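Local coordinates for protein cyclin-dependent kinase inhibitor 3 (Homo sapiens, PDB 1FPZ) that removes phosphate from phosphotyrosine, phosphoserine and phosphothreonine in proteins, and dephosphorylates the cell-cycle kinase CDK2 in a cyclin-dependent manner, at residues Leu43-Leu48 with Thr136-Tyr141; Ile75-Thr80 with Thr103-Ile108. The protein carries 1 engineered substitution. All blocks are in the same frame, centred on the assembly; numbering follows the deposited sequence.

Interaction 1 (Leu43-Leu48 with Thr136-Tyr141); sequences LGLCAL and TLIHSY. Engineered in segment 136-141: Ser140 (natural residue Cys).
Leu43 reaches Thr136 and Ile138 with one methyl. Its CG is anti to the backbone N (chi1 177°), and its CD1 lies 3.8 Å from Ile138 CG2, the two side chains crossing at about a right angle. Gly44 is gripped by both its polar atoms. Its N donates to Thr136 O at 3.1 Å, and its O accepts Ile138 N at 2.7 Å. Leu45 lies side by side with Ile138 and points the same way, with Leu45 CG 3.5 Å from Ile138 CG1. Helix 146-158 meets Leu45 through Ser147. Cys46 N gives a weak bond to Ile138 O. The Cys46 side chain lies on the opposite face from Leu45, where Cys46 SG is 3.4 Å from His139 CB and also touches Leu137 CD1. Ala47 turns its CB outward, yet CB still touches Tyr141 O. Leu48 N donates to Tyr141 O at 2.7 Å. Leu48 CD1 meets the His139 ring at CE1, 3.3 Å away. His139 ND1 donates to Ser140 O, and NE2 makes a weak bond to Tyr96 OH; together these would limit how the ring turns. Ser140 is engineered; the natural cysteine here is the predicted phosphocysteine nucleophile. The parallel strand pair running into this residue is typical of the protein-tyrosine phosphatase fold, whose phosphate-binding loop starts at the end of strand 136-139.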
# COMPACT_ATOMS: atom_id res chain seq x y z
N LEU A 43 -0.25 9.95 1.90
CA LEU A 43 -0.37 8.69 1.19
C LEU A 43 -1.60 7.96 1.71
O LEU A 43 -1.76 7.79 2.92
CB LEU A 43 0.87 7.84 1.44
CG LEU A 43 0.85 6.45 0.80
CD1 LEU A 43 0.66 6.52 -0.71
CD2 LEU A 43 2.16 5.78 1.14
N GLY A 44 -2.47 7.51 0.81
CA GLY A 44 -3.66 6.79 1.25
C GLY A 44 -3.53 5.27 1.33
O GLY A 44 -2.86 4.66 0.50
N LEU A 45 -4.15 4.66 2.34
CA LEU A 45 -4.14 3.20 2.53
C LEU A 45 -5.57 2.73 2.78
O LEU A 45 -6.40 3.48 3.31
CB LEU A 45 -3.27 2.77 3.71
CG LEU A 45 -1.76 2.50 3.53
CD1 LEU A 45 -0.97 3.80 3.67
CD2 LEU A 45 -1.29 1.52 4.58
N CYS A 46 -5.85 1.48 2.41
CA CYS A 46 -7.20 0.93 2.59
C CYS A 46 -7.26 -0.58 2.46
O CYS A 46 -6.25 -1.23 2.21
CB CYS A 46 -8.16 1.55 1.58
SG CYS A 46 -7.93 0.98 -0.13
N ALA A 47 -8.46 -1.12 2.65
CA ALA A 47 -8.71 -2.55 2.52
C ALA A 47 -9.16 -2.81 1.08
O ALA A 47 -9.37 -1.88 0.30
CB ALA A 47 -9.80 -2.98 3.48
N LEU A 48 -9.33 -4.08 0.74
CA LEU A 48 -9.73 -4.46 -0.61
C LEU A 48 -11.05 -3.88 -1.10
O LEU A 48 -12.12 -4.18 -0.58
CB LEU A 48 -9.75 -5.98 -0.73
CG LEU A 48 -10.04 -6.57 -2.11
CD1 LEU A 48 -9.21 -5.88 -3.19
CD2 LEU A 48 -9.74 -8.06 -2.08
N THR A 136 -2.15 9.47 -4.64
CA THR A 136 -1.88 8.04 -4.61
C THR A 136 -2.49 7.23 -3.45
O THR A 136 -2.43 7.64 -2.29
CB THR A 136 -0.38 7.84 -4.61
OG1 THR A 136 0.16 8.48 -5.75
CG2 THR A 136 -0.01 6.37 -4.63
N LEU A 137 -3.01 6.06 -3.77
CA LEU A 137 -3.64 5.16 -2.81
C LEU A 137 -3.05 3.73 -2.89
O LEU A 137 -2.80 3.23 -4.00
CB LEU A 137 -5.12 5.09 -3.12
CG LEU A 137 -5.82 3.78 -2.87
CD1 LEU A 137 -6.07 3.63 -1.39
CD2 LEU A 137 -7.13 3.75 -3.68
N ILE A 138 -2.83 3.07 -1.74
CA ILE A 138 -2.29 1.71 -1.76
C ILE A 138 -3.16 0.78 -0.92
O ILE A 138 -3.73 1.18 0.08
CB ILE A 138 -0.82 1.65 -1.26
CG1 ILE A 138 -0.74 1.61 0.28
CG2 ILE A 138 -0.08 2.90 -1.73
CD1 ILE A 138 0.66 1.73 0.82
N HIS A 139 -3.28 -0.48 -1.34
CA HIS A 139 -4.08 -1.41 -0.57
C HIS A 139 -3.68 -2.86 -0.75
O HIS A 139 -3.12 -3.26 -1.76
CB HIS A 139 -5.56 -1.26 -0.95
CG HIS A 139 -6.00 -2.15 -2.08
ND1 HIS A 139 -5.93 -3.53 -2.02
CD2 HIS A 139 -6.55 -1.86 -3.28
CE1 HIS A 139 -6.43 -4.04 -3.12
NE2 HIS A 139 -6.82 -3.05 -3.91
N SER A 140 -4.01 -3.62 0.27
CA SER A 140 -3.77 -5.05 0.34
C SER A 140 -5.16 -5.68 0.47
O SER A 140 -6.10 -5.30 -0.22
CB SER A 140 -2.98 -5.35 1.59
OG SER A 140 -1.64 -5.60 1.27
N TYR A 141 -5.28 -6.65 1.37
CA TYR A 141 -6.56 -7.29 1.62
C TYR A 141 -7.24 -6.46 2.72
O TYR A 141 -8.34 -5.93 2.51
CB TYR A 141 -6.33 -8.73 2.09
CG TYR A 141 -7.63 -9.42 2.48
CD1 TYR A 141 -7.66 -10.36 3.50
CD2 TYR A 141 -8.83 -9.06 1.86
CE1 TYR A 141 -8.87 -10.93 3.92
CE2 TYR A 141 -10.05 -9.62 2.26
CZ TYR A 141 -10.06 -10.55 3.30
OH TYR A 141 -11.26 -11.05 3.74

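Interaction 2 (Ile75-Thr80 with Thr103-Ile108)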
# COMPACT_ATOMS: atom_id res chain seq x y z
N ILE A 75 -3.14 3.79 -8.11
CA ILE A 75 -3.44 2.80 -7.04
C ILE A 75 -2.43 1.63 -7.04
O ILE A 75 -2.19 1.06 -8.09
CB ILE A 75 -4.84 2.19 -7.20
CG1 ILE A 75 -5.90 3.28 -7.11
CG2 ILE A 75 -5.10 1.16 -6.10
CD1 ILE A 75 -7.25 2.77 -7.44
N PHE A 76 -1.86 1.29 -5.88
CA PHE A 76 -0.91 0.17 -5.79
C PHE A 76 -1.61 -0.99 -5.10
O PHE A 76 -2.15 -0.85 -4.00
CB PHE A 76 0.35 0.53 -4.99
CG PHE A 76 1.25 1.53 -5.68
CD1 PHE A 76 0.82 2.84 -5.92
CD2 PHE A 76 2.54 1.17 -6.05
CE1 PHE A 76 1.69 3.77 -6.53
CE2 PHE A 76 3.40 2.09 -6.66
CZ PHE A 76 2.98 3.38 -6.90
N VAL A 77 -1.57 -2.15 -5.75
CA VAL A 77 -2.24 -3.33 -5.24
C VAL A 77 -1.26 -4.43 -4.88
O VAL A 77 -0.47 -4.85 -5.73
CB VAL A 77 -3.20 -3.88 -6.29
CG1 VAL A 77 -3.87 -5.17 -5.78
CG2 VAL A 77 -4.24 -2.82 -6.64
N PHE A 78 -1.29 -4.88 -3.62
CA PHE A 78 -0.38 -5.93 -3.22
C PHE A 78 -1.06 -7.28 -3.03
O PHE A 78 -0.44 -8.20 -2.53
CB PHE A 78 0.39 -5.56 -1.95
CG PHE A 78 1.01 -4.18 -1.99
CD1 PHE A 78 0.42 -3.12 -1.27
CD2 PHE A 78 2.19 -3.95 -2.67
CE1 PHE A 78 1.01 -1.85 -1.22
CE2 PHE A 78 2.79 -2.67 -2.62
CZ PHE A 78 2.19 -1.63 -1.89
N CYS A 79 -2.32 -7.40 -3.46
CA CYS A 79 -3.07 -8.65 -3.37
C CYS A 79 -2.68 -9.56 -4.52
O CYS A 79 -2.50 -9.09 -5.63
CB CYS A 79 -4.56 -8.38 -3.47
SG CYS A 79 -5.31 -7.83 -1.92
N THR A 80 -2.54 -10.86 -4.26
CA THR A 80 -2.17 -11.78 -5.34
C THR A 80 -3.38 -12.06 -6.22
O THR A 80 -4.50 -11.64 -5.93
CB THR A 80 -1.66 -13.12 -4.80
OG1 THR A 80 -2.68 -13.74 -4.01
CG2 THR A 80 -0.42 -12.92 -3.95
N THR A 103 -2.83 1.75 -12.54
CA THR A 103 -2.74 0.60 -11.67
C THR A 103 -1.34 -0.03 -11.59
O THR A 103 -0.77 -0.43 -12.60
CB THR A 103 -3.78 -0.45 -12.16
OG1 THR A 103 -5.10 0.11 -12.01
CG2 THR A 103 -3.72 -1.73 -11.36
N HIS A 104 -0.81 -0.10 -10.37
CA HIS A 104 0.52 -0.67 -10.07
C HIS A 104 0.35 -1.99 -9.30
O HIS A 104 0.30 -2.01 -8.06
CB HIS A 104 1.29 0.31 -9.18
CG HIS A 104 1.35 1.71 -9.73
ND1 HIS A 104 2.48 2.24 -10.31
CD2 HIS A 104 0.43 2.71 -9.72
CE1 HIS A 104 2.27 3.51 -10.62
NE2 HIS A 104 1.04 3.82 -10.27
N HIS A 105 0.26 -3.10 -10.01
CA HIS A 105 0.09 -4.36 -9.31
C HIS A 105 1.43 -5.02 -8.96
O HIS A 105 2.18 -5.42 -9.84
CB HIS A 105 -0.74 -5.32 -10.16
CG HIS A 105 -0.99 -6.64 -9.50
ND1 HIS A 105 -0.86 -7.84 -10.16
CD2 HIS A 105 -1.37 -6.94 -8.23
CE1 HIS A 105 -1.15 -8.83 -9.33
NE2 HIS A 105 -1.47 -8.31 -8.16
N HIS A 106 1.72 -5.14 -7.66
CA HIS A 106 2.95 -5.75 -7.19
C HIS A 106 2.60 -6.77 -6.11
O HIS A 106 2.76 -6.51 -4.90
CB HIS A 106 3.87 -4.71 -6.57
CG HIS A 106 4.24 -3.60 -7.50
ND1 HIS A 106 5.43 -3.57 -8.17
CD2 HIS A 106 3.57 -2.48 -7.84
CE1 HIS A 106 5.50 -2.46 -8.89
NE2 HIS A 106 4.38 -1.78 -8.71
N PRO A 107 2.13 -7.94 -6.53
CA PRO A 107 1.76 -9.00 -5.58
C PRO A 107 2.80 -9.36 -4.50
O PRO A 107 3.96 -9.58 -4.78
CB PRO A 107 1.41 -10.19 -6.49
CG PRO A 107 2.12 -9.90 -7.78
CD PRO A 107 1.99 -8.40 -7.93
N ILE A 108 2.36 -9.37 -3.24
CA ILE A 108 3.22 -9.76 -2.13
C ILE A 108 2.41 -10.80 -1.36
O ILE A 108 1.20 -10.66 -1.16
CB ILE A 108 3.57 -8.58 -1.21
CG1 ILE A 108 4.19 -7.44 -2.01
CG2 ILE A 108 4.60 -9.03 -0.18
CD1 ILE A 108 4.60 -6.25 -1.15
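Ile75-Val77 and Thr103-His105 run as parallel strands, 19° apart in direction, joined by hydrogen bonds from His104 N to Ile75 O and from Val77 N to His104 O. Backbone hydrogen bonding continues past the strand ends through His106 N to Val77 O and Ile108 N to Phe78 O. The rings of Phe76 and His104 form an offset stack, with planes 1° apart and centroids 3.9 Å apart. His104 CG sits over the centre of the Phe76 ring. His104 CB also lies over that face, 3.5 Å from Phe76 CD2, as a CH-pi contact. On the opposite face of the sheet His105 has its CG anti to the backbone N (chi1 -179°), beside the carbonyl carbon, and its CD2 lies 3.4 Å from Val77 O. Its NE2 donates to Cys79 O at 2.8 Å, nearly in the ring plane, and Pro107 CD rests over the ring centre. Phe78 and Ile108 lie side by side, with Phe78 CD2 3.7 Å from Ile108 CD1. The polar ends of His104 have partners beyond the pair: ND1 bonds to Glu125 and NE2 to Asp74. His106 NE2 shares the Glu125 carboxylate oxygen. Both nitrogens of His104 meet carboxylates, which would favour a protonated, positively charged imidazole stacked on Phe76.

In the fold
The centres of the two interactions lie 10 Å apart in one five-stranded mixed sheet. Strand 136-139 of interaction 1 and strand 74-77 of interaction 2 are direct neighbours there. Leu137 O and Phe76 N probably form a hydrogen bond between them, as do His139 N and Phe76 O. Both segments of interaction 2 fall in the chain between the two segments of interaction 1. Across the sheet the order is 42-46, 136-139, 74-77, 102-105, all parallel, so strand 136-139 lies between strands 42-46 and 74-77, both earlier in the sequence. Interaction 2 reaches the edge at 102-105. Interaction 1 contains the predicted catalytic position, Ser140, and interaction 2 borders it through Phe78.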